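Local coordinates for protein carbamate kinase (Aeropyrum pernix, PDB 2E9Y) that probably catalyses the reversible transfer of a phosphoryl group between carbamoyl phosphate and ADP, yielding carbamate and ATP, at residues D41-W47 against R302-S306; T52-G56 against T85-G90; S221-T225 against S284-T289; T236-V241 against M275-V279. All blocks are in the same frame, centred on the assembly; numbering follows the deposited sequence. Where two conformers were deposited one is given.

Interaction 1 (D41-W47 against R302-S306); sequences DVLADGW and RQVLS
Arg-302 provides the strongest polar link between these two helix ends, one on helix 25-44 and the other on helix 301-305. With its side chain extended, t at chi1, chi2 and chi3, Arg-302 NE lies 3.0 Å from Asp-45 OD2 in a salt bridge with good hydrogen-bond geometry; Arg-302 NH2 adds a weak bond to Asp-45 OD1 at 3.4 Å. Asp-41 completes the charge network at longer range, Asp-41 OD1 lying 3.9 Å from Arg-302 NH1 and out of the guanidinium plane; its stronger partner is Arg-104. Two waters fill the cleft: one donates to Asp-45 OD2 (2.6 Å) and to Arg-302 O (3.1 Å), the other joins Trp-47 NE1 and Ser-306 OG, 2.9 Å from each. Beneath lies the packing. Val-42 and Arg-302 set the register, CA to CA 5.6 Å; Val-42 CG1 rests 4.0 Å from Leu-305 CG, and Leu-305 CD1 sits 4.0 Å above the centroid of the Trp-47 five-membered ring, a CH-pi contact. Leu-305 and Trp-47 also meet Ala-7 and Leu-231 of the central sheet. Gly-46, at positive phi (99°), caps helix 25-44 with a Schellman motif before strand 48-52; the two helix ends pack on the sheet of an amino acid kinase fold.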
loop_
_atom_site.group_PDB
_atom_site.type_symbol
_atom_site.label_atom_id
_atom_site.label_comp_id
_atom_site.label_asym_id
_atom_site.label_seq_id
_atom_site.Cartn_x
_atom_site.Cartn_y
_atom_site.Cartn_z
ATOM N N ASP A 41 -2.365 2.120 24.830
ATOM C CA ASP A 41 -2.350 1.682 26.218
ATOM C C ASP A 41 -1.461 0.450 26.329
ATOM O O ASP A 41 -0.606 0.363 27.211
ATOM C CB ASP A 41 -3.769 1.349 26.701
ATOM C CG ASP A 41 -4.664 2.575 26.779
ATOM O OD1 ASP A 41 -4.135 3.682 27.010
ATOM O OD2 ASP A 41 -5.895 2.434 26.625
ATOM N N VAL A 42 -1.660 -0.495 25.415
ATOM C CA VAL A 42 -0.885 -1.727 25.399
ATOM C C VAL A 42 0.613 -1.452 25.286
ATOM O O VAL A 42 1.419 -2.093 25.963
ATOM C CB VAL A 42 -1.330 -2.632 24.232
ATOM C CG1 VAL A 42 -0.371 -3.797 24.073
ATOM C CG2 VAL A 42 -2.741 -3.134 24.488
ATOM N N LEU A 43 0.985 -0.507 24.427
ATOM C CA LEU A 43 2.389 -0.146 24.252
ATOM C C LEU A 43 2.910 0.497 25.534
ATOM O O LEU A 43 4.086 0.364 25.876
ATOM C CB LEU A 43 2.555 0.836 23.084
ATOM C CG LEU A 43 2.646 0.262 21.664
ATOM C CD1 LEU A 43 1.481 -0.669 21.388
ATOM C CD2 LEU A 43 2.668 1.407 20.667
ATOM N N ALA A 44 2.027 1.200 26.233
ATOM C CA ALA A 44 2.396 1.847 27.483
ATOM C C ALA A 44 2.775 0.784 28.510
ATOM O O ALA A 44 3.672 0.992 29.326
ATOM C CB ALA A 44 1.235 2.688 28.002
ATOM N N ASP A 45 2.098 -0.359 28.460
ATOM C CA ASP A 45 2.380 -1.442 29.397
ATOM C C ASP A 45 3.673 -2.191 29.087
ATOM O O ASP A 45 3.990 -3.184 29.742
ATOM C CB ASP A 45 1.203 -2.421 29.459
ATOM C CG ASP A 45 -0.057 -1.781 30.022
ATOM O OD1 ASP A 45 0.062 -0.949 30.946
ATOM O OD2 ASP A 45 -1.164 -2.114 29.554
ATOM N N GLY A 46 4.414 -1.718 28.086
ATOM C CA GLY A 46 5.686 -2.336 27.742
ATOM C C GLY A 46 5.758 -3.319 26.586
ATOM O O GLY A 46 6.844 -3.805 26.261
ATOM N N TRP A 47 4.627 -3.612 25.954
ATOM C CA TRP A 47 4.615 -4.560 24.843
ATOM C C TRP A 47 5.117 -4.000 23.516
ATOM O O TRP A 47 4.946 -2.816 23.221
ATOM C CB TRP A 47 3.197 -5.098 24.599
ATOM C CG TRP A 47 2.709 -6.115 25.583
ATOM C CD1 TRP A 47 1.931 -5.889 26.680
ATOM C CD2 TRP A 47 2.947 -7.528 25.543
ATOM N NE1 TRP A 47 1.665 -7.073 27.325
ATOM C CE2 TRP A 47 2.276 -8.096 26.649
ATOM C CE3 TRP A 47 3.660 -8.370 24.679
ATOM C CZ2 TRP A 47 2.298 -9.469 26.917
ATOM C CZ3 TRP A 47 3.684 -9.736 24.943
ATOM C CH2 TRP A 47 3.003 -10.271 26.055
ATOM N N ARG A 302 -6.303 -4.198 26.917
ATOM C CA ARG A 302 -5.285 -3.983 27.940
ATOM C C ARG A 302 -5.220 -5.154 28.914
ATOM O O ARG A 302 -4.138 -5.618 29.265
ATOM C CB ARG A 302 -5.558 -2.678 28.695
ATOM C CG ARG A 302 -4.350 -2.148 29.447
ATOM C CD ARG A 302 -4.559 -0.709 29.893
ATOM N NE ARG A 302 -3.291 -0.059 30.212
ATOM C CZ ARG A 302 -3.164 1.229 30.518
ATOM N NH1 ARG A 302 -4.232 2.014 30.553
ATOM N NH2 ARG A 302 -1.966 1.735 30.776
ATOM N N GLN A 303 -6.381 -5.637 29.343
ATOM C CA GLN A 303 -6.431 -6.766 30.267
ATOM C C GLN A 303 -6.145 -8.068 29.529
ATOM O O GLN A 303 -5.473 -8.955 30.061
ATOM C CB GLN A 303 -7.804 -6.857 30.938
ATOM C CG GLN A 303 -8.121 -5.685 31.857
ATOM C CD GLN A 303 -7.143 -5.574 33.014
ATOM O OE1 GLN A 303 -7.057 -6.466 33.858
ATOM N NE2 GLN A 303 -6.396 -4.476 33.054
ATOM N N VAL A 304 -6.654 -8.178 28.304
ATOM C CA VAL A 304 -6.442 -9.387 27.497
ATOM C C VAL A 304 -4.961 -9.738 27.353
ATOM O O VAL A 304 -4.560 -10.891 27.457
ATOM C CB VAL A 304 -7.073 -9.211 26.103
ATOM C CG1 VAL A 304 -6.673 -10.391 25.215
ATOM C CG2 VAL A 304 -8.586 -9.164 26.202
ATOM N N LEU A 305 -4.148 -8.696 27.062
ATOM C CA LEU A 305 -2.703 -8.830 26.894
ATOM C C LEU A 305 -2.028 -9.364 28.169
ATOM O O LEU A 305 -1.040 -10.083 28.132
ATOM C CB LEU A 305 -2.130 -7.460 26.527
ATOM C CG LEU A 305 -2.076 -7.236 25.012
ATOM C CD1 LEU A 305 -0.952 -8.029 24.344
ATOM C CD2 LEU A 305 -3.368 -7.648 24.306
ATOM N N SER A 306 -2.593 -8.948 29.322
ATOM C CA SER A 306 -2.075 -9.413 30.615
ATOM C C SER A 306 -2.603 -10.808 30.997
ATOM O O SER A 306 -2.283 -11.364 32.048
ATOM C CB SER A 306 -2.489 -8.390 31.678
ATOM O OG SER A 306 -1.891 -7.124 31.392
HETATM O O HOH W 1 -1.263 -4.542 28.564
HETATM O O HOH W 2 0.002 -6.173 29.481
#

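Interaction 2 (T52-G56 against T85-G90)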
loop_
_atom_site.group_PDB
_atom_site.type_symbol
_atom_site.label_atom_id
_atom_site.label_comp_id
_atom_site.label_asym_id
_atom_site.label_seq_id
_atom_site.Cartn_x
_atom_site.Cartn_y
_atom_site.Cartn_z
ATOM N N THR A 52 -2.022 -6.813 13.000
ATOM C CA THR A 52 -2.598 -7.257 11.737
ATOM C C THR A 52 -4.074 -6.873 11.747
ATOM O O THR A 52 -4.602 -6.432 12.776
ATOM C CB THR A 52 -2.480 -8.778 11.553
ATOM O OG1 THR A 52 -3.316 -9.439 12.506
ATOM C CG2 THR A 52 -1.042 -9.227 11.749
ATOM N N HIS A 53 -4.742 -7.049 10.614
ATOM C CA HIS A 53 -6.156 -6.694 10.513
ATOM C C HIS A 53 -6.802 -7.368 9.316
ATOM O O HIS A 53 -6.107 -7.880 8.441
ATOM C CB HIS A 53 -6.294 -5.181 10.357
ATOM C CG HIS A 53 -5.613 -4.638 9.133
ATOM N ND1 HIS A 53 -6.192 -4.659 7.880
ATOM C CD2 HIS A 53 -4.400 -4.058 8.976
ATOM C CE1 HIS A 53 -5.366 -4.111 7.007
ATOM N NE2 HIS A 53 -4.270 -3.738 7.645
ATOM N N GLY A 54 -8.134 -7.357 9.280
ATOM C CA GLY A 54 -8.852 -7.943 8.162
ATOM C C GLY A 54 -9.090 -6.874 7.103
ATOM O O GLY A 54 -8.657 -5.732 7.267
ATOM N N ASN A 55 -9.779 -7.224 6.022
ATOM C CA ASN A 55 -10.046 -6.251 4.958
ATOM C C ASN A 55 -11.322 -6.601 4.189
ATOM O O ASN A 55 -11.508 -6.158 3.059
ATOM C CB ASN A 55 -8.866 -6.212 3.980
ATOM C CG ASN A 55 -8.775 -7.471 3.135
ATOM O OD1 ASN A 55 -9.406 -8.483 3.447
ATOM N ND2 ASN A 55 -7.985 -7.419 2.066
ATOM N N GLY A 56 -12.197 -7.391 4.808
ATOM C CA GLY A 56 -13.423 -7.808 4.137
ATOM C C GLY A 56 -14.235 -6.739 3.414
ATOM O O GLY A 56 -14.373 -6.779 2.185
ATOM N N THR A 85 -5.738 -2.496 -0.063
ATOM C CA THR A 85 -6.326 -2.404 1.272
ATOM C C THR A 85 -5.264 -2.363 2.367
ATOM O O THR A 85 -5.512 -1.837 3.454
ATOM C CB THR A 85 -7.323 -3.571 1.584
ATOM O OG1 THR A 85 -6.630 -4.826 1.640
ATOM C CG2 THR A 85 -8.413 -3.634 0.526
ATOM N N GLN A 86 -4.087 -2.922 2.106
ATOM C CA GLN A 86 -3.038 -2.885 3.122
ATOM C C GLN A 86 -2.573 -1.443 3.315
ATOM O O GLN A 86 -2.289 -1.022 4.433
ATOM C CB GLN A 86 -1.846 -3.783 2.741
ATOM C CG GLN A 86 -2.197 -5.271 2.673
ATOM C CD GLN A 86 -0.982 -6.178 2.471
ATOM O OE1 GLN A 86 0.079 -5.737 2.025
ATOM N NE2 GLN A 86 -1.147 -7.463 2.787
ATOM N N ALA A 87 -2.510 -0.678 2.229
ATOM C CA ALA A 87 -2.093 0.720 2.325
ATOM C C ALA A 87 -3.233 1.585 2.866
ATOM O O ALA A 87 -3.011 2.495 3.669
ATOM C CB ALA A 87 -1.657 1.230 0.955
ATOM N N TRP A 88 -4.452 1.288 2.425
ATOM C CA TRP A 88 -5.637 2.029 2.849
ATOM C C TRP A 88 -5.838 1.893 4.365
ATOM O O TRP A 88 -5.755 2.881 5.098
ATOM C CB TRP A 88 -6.848 1.501 2.064
ATOM C CG TRP A 88 -8.219 1.979 2.469
ATOM C CD1 TRP A 88 -8.538 2.918 3.416
ATOM C CD2 TRP A 88 -9.464 1.503 1.941
ATOM N NE1 TRP A 88 -9.911 3.047 3.508
ATOM C CE2 TRP A 88 -10.498 2.192 2.611
ATOM C CE3 TRP A 88 -9.802 0.558 0.960
ATOM C CZ2 TRP A 88 -11.854 1.962 2.333
ATOM C CZ3 TRP A 88 -11.147 0.331 0.685
ATOM C CH2 TRP A 88 -12.156 1.032 1.370
ATOM N N ILE A 89 -6.062 0.672 4.834
ATOM C CA ILE A 89 -6.283 0.444 6.258
ATOM C C ILE A 89 -5.007 0.691 7.065
ATOM O O ILE A 89 -5.048 1.270 8.158
ATOM C CB ILE A 89 -6.798 -0.992 6.504
ATOM C CG1 ILE A 89 -8.114 -1.210 5.750
ATOM C CG2 ILE A 89 -7.039 -1.216 7.992
ATOM C CD1 ILE A 89 -8.546 -2.677 5.673
ATOM N N GLY A 90 -3.877 0.249 6.522
ATOM C CA GLY A 90 -2.604 0.441 7.196
ATOM C C GLY A 90 -2.310 1.902 7.490
ATOM O O GLY A 90 -1.891 2.248 8.598
HETATM O O HOH W 3 -1.783 -2.986 6.312
#
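The loop that follows strand 48-52 packs on helix 78-103. Polar contacts define the two ends of the interface. Asn-55 ND2 donates to Thr-85 OG1 at 3.0 Å with a nearly linear geometry (172°), and the same hydroxyl is also hydrogen-bonded to Thr-82 O, one turn earlier. Within the loop, His-53 ND1 donates to Gly-54 O at 2.8 Å, folding the imidazole back along its own backbone. With ND1 so engaged, His-53 NE2 on the other side of the ring lies 2.9 Å from a water, which in turn donates to Gln-86 O at 2.8 Å. The apolar contacts centre on Ile-89. Ile-89 CG2 lies 3.6 Å from the His-53 ring centroid, only 14° off the normal, a CH-pi contact over the face, while Ile-89 CD1 extends under the loop to within 3.4 Å of Gly-54 O and 3.9 Å of Asn-55 CB. Behind this face, Ala-87 packs on Ala-87 of the second subunit, so the helix that carries this contact also packs against that neighbouring chain. Asn-55 occupies the N-cap position of helix 56-67 without a side-chain capping bond. The run His-Gly-Asn-Gly probably corresponds to the glycine-rich strand-to-helix loop that in relatives borders the active site.

Interaction 3 (S221-T225 against S284-T289); sequences SLLAT and SFVERT
Two helical segments, 221-225 and 284-289, run side by side in nearly the same direction, axes 9.3 Å apart and crossing at -22°, with Ser-221 CA 5.7 Å from Phe-285 CA and Thr-225 CA 6.2 Å from Thr-289 CA. Ser-284, chi1 t, opens the contact: its CB is 3.9 Å from Ser-221 OG, and its OG shares a water (3.2 Å) with Ser-221 OG (3.0 Å) and Thr-225 OG1 (2.7 Å). Ser-221 OG also bonds to Ala-281 O. Phe-285, also t, swings its ring beneath helix 216-226, CE1 3.4 Å from Ala-224 CB and close to Leu-232 of the sheet. Arg-288, m at chi1, lies along the outer side, its guanidinium face over Thr-225 CG2 (3.8 Å from NE) and NH1 3.2 Å from Leu-222 CD1. Thr-289, p, bonds OG1 back to Phe-285 O (2.7 Å) and presents CG2 3.4 Å from Thr-225 OG1. Such near-parallel helices, each leading into one of the adjacent parallel strands 231-236 and 293-297, typify the layered alpha/beta fold of amino acid kinases.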
loop_
_atom_site.group_PDB
_atom_site.type_symbol
_atom_site.label_atom_id
_atom_site.label_comp_id
_atom_site.label_asym_id
_atom_site.label_seq_id
_atom_site.Cartn_x
_atom_site.Cartn_y
_atom_site.Cartn_z
ATOM N N SER A 221 -1.597 -16.135 13.142
ATOM C CA SER A 221 -1.074 -17.189 14.003
ATOM C C SER A 221 0.256 -17.669 13.430
ATOM O O SER A 221 1.250 -17.805 14.149
ATOM C CB SER A 221 -2.064 -18.356 14.072
ATOM O OG SER A 221 -1.609 -19.358 14.969
ATOM N N LEU A 222 0.272 -17.929 12.127
ATOM C CA LEU A 222 1.489 -18.373 11.466
ATOM C C LEU A 222 2.592 -17.331 11.620
ATOM O O LEU A 222 3.749 -17.679 11.856
ATOM C CB LEU A 222 1.220 -18.641 9.981
ATOM C CG LEU A 222 2.426 -19.059 9.136
ATOM C CD1 LEU A 222 3.047 -20.333 9.691
ATOM C CD2 LEU A 222 1.971 -19.265 7.697
ATOM N N LEU A 223 2.241 -16.053 11.485
ATOM C CA LEU A 223 3.228 -14.982 11.625
ATOM C C LEU A 223 3.826 -14.984 13.031
ATOM O O LEU A 223 5.036 -14.847 13.197
ATOM C CB LEU A 223 2.596 -13.608 11.364
ATOM C CG LEU A 223 3.546 -12.410 11.511
ATOM C CD1 LEU A 223 4.706 -12.544 10.530
ATOM C CD2 LEU A 223 2.791 -11.107 11.252
ATOM N N ALA A 224 2.967 -15.128 14.034
ATOM C CA ALA A 224 3.414 -15.138 15.429
ATOM C C ALA A 224 4.419 -16.265 15.641
ATOM O O ALA A 224 5.441 -16.093 16.308
ATOM C CB ALA A 224 2.213 -15.315 16.364
ATOM N N THR A 225 4.119 -17.422 15.066
ATOM C CA THR A 225 4.995 -18.576 15.176
ATOM C C THR A 225 6.332 -18.332 14.475
ATOM O O THR A 225 7.389 -18.652 15.020
ATOM C CB THR A 225 4.325 -19.832 14.576
ATOM O OG1 THR A 225 3.205 -20.205 15.388
ATOM C CG2 THR A 225 5.309 -20.994 14.507
ATOM N N SER A 284 -3.345 -23.580 16.925
ATOM C CA SER A 284 -2.142 -23.775 16.123
ATOM C C SER A 284 -0.926 -23.108 16.759
ATOM O O SER A 284 0.167 -23.675 16.779
ATOM C CB SER A 284 -2.355 -23.225 14.710
ATOM O OG SER A 284 -1.193 -23.383 13.915
ATOM N N PHE A 285 -1.120 -21.902 17.282
ATOM C CA PHE A 285 -0.028 -21.172 17.911
ATOM C C PHE A 285 0.494 -21.950 19.114
ATOM O O PHE A 285 1.700 -22.129 19.272
ATOM C CB PHE A 285 -0.496 -19.788 18.361
ATOM C CG PHE A 285 0.592 -18.957 18.979
ATOM C CD1 PHE A 285 1.621 -18.445 18.195
ATOM C CD2 PHE A 285 0.602 -18.705 20.348
ATOM C CE1 PHE A 285 2.646 -17.697 18.760
ATOM C CE2 PHE A 285 1.624 -17.956 20.927
ATOM C CZ PHE A 285 2.647 -17.451 20.135
ATOM N N VAL A 286 -0.418 -22.407 19.966
ATOM C CA VAL A 286 -0.017 -23.165 21.143
ATOM C C VAL A 286 0.730 -24.445 20.757
ATOM O O VAL A 286 1.772 -24.760 21.335
ATOM C CB VAL A 286 -1.240 -23.533 22.018
ATOM C CG1 VAL A 286 -0.799 -24.404 23.186
ATOM C CG2 VAL A 286 -1.904 -22.266 22.543
ATOM N N GLU A 287 0.209 -25.175 19.774
ATOM C CA GLU A 287 0.837 -26.423 19.345
ATOM C C GLU A 287 2.212 -26.232 18.716
ATOM O O GLU A 287 3.128 -27.017 18.963
ATOM C CB GLU A 287 -0.064 -27.164 18.354
ATOM C CG GLU A 287 -1.451 -27.485 18.890
ATOM C CD GLU A 287 -2.289 -28.249 17.889
ATOM O OE1 GLU A 287 -2.238 -27.903 16.689
ATOM O OE2 GLU A 287 -3.003 -29.187 18.300
ATOM N N ARG A 288 2.362 -25.185 17.909
ATOM C CA ARG A 288 3.633 -24.929 17.238
ATOM C C ARG A 288 4.686 -24.204 18.063
ATOM O O ARG A 288 5.879 -24.348 17.794
ATOM C CB ARG A 288 3.399 -24.143 15.944
ATOM C CG ARG A 288 2.545 -24.884 14.931
ATOM C CD ARG A 288 2.582 -24.202 13.577
ATOM N NE ARG A 288 3.935 -24.157 13.031
ATOM C CZ ARG A 288 4.236 -23.700 11.821
ATOM N NH1 ARG A 288 3.279 -23.247 11.024
ATOM N NH2 ARG A 288 5.495 -23.698 11.406
ATOM N N THR A 289 4.264 -23.428 19.060
ATOM C CA THR A 289 5.219 -22.677 19.869
ATOM C C THR A 289 5.258 -23.086 21.333
ATOM O O THR A 289 6.276 -22.908 22.002
ATOM C CB THR A 289 4.924 -21.168 19.832
ATOM O OG1 THR A 289 3.754 -20.893 20.616
ATOM C CG2 THR A 289 4.707 -20.699 18.395
HETATM O O HOH W 4 0.823 -20.949 14.371
#

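Interaction 4 (T236-V241 against M275-V279); sequences TDVPGV and MGPKV
Shape complementarity, without any hydrogen bond between the segments, holds the loop 236-241 against the N-terminal part of helix 275-289. The bump is Met-275. With chi angles t, p, p its side chain hooks into the concave side of the loop, and Met-275 CE plugs the hollow: it stands 3.8 Å from Val-238 CG2, 4.4 Å from Thr-236 CG2 and 3.4 Å from Gly-240 O, a carbonyl that finds no polar partner in the model. The loop curls round the methyl with Gly-240 at phi 156° and psi -143°, where a CB would press on the preceding carbonyl oxygen. On one flank Val-241, chi1 t, lays CG2 4.1 Å from Met-275 SD and CG1 4.0 Å from Val-279 CG2, one helical turn further on; Val-241 CA and Met-275 CA, 7.3 Å apart, are the nearest CA atoms of the two segments. On another flank Lys-278, extended at chi2 and chi3 and bent at chi4, brushes Thr-236 CB with CE at 3.9 Å before its NZ pairs with Asp-217. The Thr-Asp-Val-Pro-Gly-Val loop and the Met-Gly-Pro-Lys turn match family motifs that in relatives border the nucleotide and phosphoryl-transfer site. Here the contact joins the end of strand 231-236, hydrogen-bonded to Gly-296 and Leu-298 beside it, to helix 275-289, with Phe-270 packed against both Val-241 and Val-279.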
loop_
_atom_site.group_PDB
_atom_site.type_symbol
_atom_site.label_atom_id
_atom_site.label_comp_id
_atom_site.label_asym_id
_atom_site.label_seq_id
_atom_site.Cartn_x
_atom_site.Cartn_y
_atom_site.Cartn_z
ATOM N N THR A 236 -11.552 -9.363 19.071
ATOM C CA THR A 236 -12.803 -9.374 18.328
ATOM C C THR A 236 -13.859 -8.511 19.020
ATOM O O THR A 236 -13.522 -7.623 19.809
ATOM C CB THR A 236 -13.304 -10.826 18.165
ATOM O OG1 THR A 236 -14.500 -10.844 17.377
ATOM C CG2 THR A 236 -13.561 -11.455 19.523
ATOM N N ASP A 237 -15.133 -8.766 18.732
ATOM C CA ASP A 237 -16.205 -7.978 19.325
ATOM C C ASP A 237 -16.972 -8.709 20.429
ATOM O O ASP A 237 -18.083 -8.317 20.786
ATOM C CB ASP A 237 -17.163 -7.503 18.227
ATOM C CG ASP A 237 -17.938 -8.637 17.594
ATOM O OD1 ASP A 237 -17.432 -9.782 17.580
ATOM O OD2 ASP A 237 -19.053 -8.379 17.095
ATOM N N VAL A 238 -16.372 -9.772 20.958
ATOM C CA VAL A 238 -16.963 -10.552 22.046
ATOM C C VAL A 238 -15.889 -10.781 23.112
ATOM O O VAL A 238 -14.694 -10.723 22.819
ATOM C CB VAL A 238 -17.510 -11.914 21.553
ATOM C CG1 VAL A 238 -18.751 -11.693 20.703
ATOM C CG2 VAL A 238 -16.447 -12.652 20.753
ATOM N N PRO A 239 -16.300 -11.043 24.366
ATOM C CA PRO A 239 -15.363 -11.269 25.472
ATOM C C PRO A 239 -14.399 -12.447 25.334
ATOM O O PRO A 239 -13.454 -12.567 26.107
ATOM C CB PRO A 239 -16.289 -11.404 26.683
ATOM C CG PRO A 239 -17.534 -11.979 26.094
ATOM C CD PRO A 239 -17.694 -11.173 24.827
ATOM N N GLY A 240 -14.633 -13.312 24.355
ATOM C CA GLY A 240 -13.742 -14.443 24.163
ATOM C C GLY A 240 -14.398 -15.608 23.451
ATOM O O GLY A 240 -15.204 -15.418 22.540
ATOM N N VAL A 241 -14.049 -16.820 23.867
ATOM C CA VAL A 241 -14.618 -18.020 23.272
ATOM C C VAL A 241 -15.707 -18.548 24.199
ATOM O O VAL A 241 -15.553 -18.538 25.419
ATOM C CB VAL A 241 -13.548 -19.121 23.091
ATOM C CG1 VAL A 241 -14.156 -20.325 22.396
ATOM C CG2 VAL A 241 -12.372 -18.582 22.289
ATOM N N MET A 275 -15.915 -17.338 14.876
ATOM C CA MET A 275 -15.041 -17.817 15.940
ATOM C C MET A 275 -14.238 -19.070 15.608
ATOM O O MET A 275 -13.193 -19.310 16.209
ATOM C CB MET A 275 -15.856 -18.045 17.215
ATOM C CG MET A 275 -15.014 -18.320 18.450
ATOM S SD MET A 275 -13.713 -17.093 18.667
ATOM C CE MET A 275 -14.643 -15.660 19.211
ATOM N N GLY A 276 -14.720 -19.863 14.655
ATOM C CA GLY A 276 -14.013 -21.078 14.284
ATOM C C GLY A 276 -12.562 -20.847 13.900
ATOM O O GLY A 276 -11.663 -21.459 14.481
ATOM N N PRO A 277 -12.294 -19.981 12.910
ATOM C CA PRO A 277 -10.919 -19.702 12.482
ATOM C C PRO A 277 -10.047 -19.143 13.602
ATOM O O PRO A 277 -8.849 -19.418 13.658
ATOM C CB PRO A 277 -11.112 -18.701 11.344
ATOM C CG PRO A 277 -12.410 -19.133 10.752
ATOM C CD PRO A 277 -13.259 -19.372 11.978
ATOM N N LYS A 278 -10.649 -18.359 14.491
ATOM C CA LYS A 278 -9.914 -17.770 15.600
ATOM C C LYS A 278 -9.470 -18.851 16.586
ATOM O O LYS A 278 -8.342 -18.819 17.088
ATOM C CB LYS A 278 -10.777 -16.715 16.300
ATOM C CG LYS A 278 -11.025 -15.477 15.431
ATOM C CD LYS A 278 -12.027 -14.525 16.062
ATOM C CE LYS A 278 -12.089 -13.214 15.287
ATOM N NZ LYS A 278 -12.277 -13.434 13.831
ATOM N N VAL A 279 -10.352 -19.809 16.855
ATOM C CA VAL A 279 -10.013 -20.896 17.763
ATOM C C VAL A 279 -8.937 -21.757 17.108
ATOM O O VAL A 279 -7.981 -22.162 17.759
ATOM C CB VAL A 279 -11.254 -21.766 18.093
ATOM C CG1 VAL A 279 -10.831 -23.084 18.746
ATOM C CG2 VAL A 279 -12.170 -21.000 19.033
#

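The four contacts show how one sheet organises distant parts of a chain. Strand 6-10 lies between strands 48-52 and 231-236, whose ends lead into the loops of interactions 2 and 4; these approach to about 9 Å between nearest atoms, consistent with the two loops bordering a common active site, as in relatives. Interactions 3 and 4 share helix 275-289, their nearest atoms about 5 Å apart, and the Lys-278 to Asp-217 salt bridge ties that helix to helix 216-226. Interactions 2 and 3 touch directly, Thr-52 CG2 to Leu-223 CD2 at 4.3 Å. Interaction 1, at the opposite end of strand 48-52, encloses the others in sequence, its centre about 19 to 22 Å from theirs.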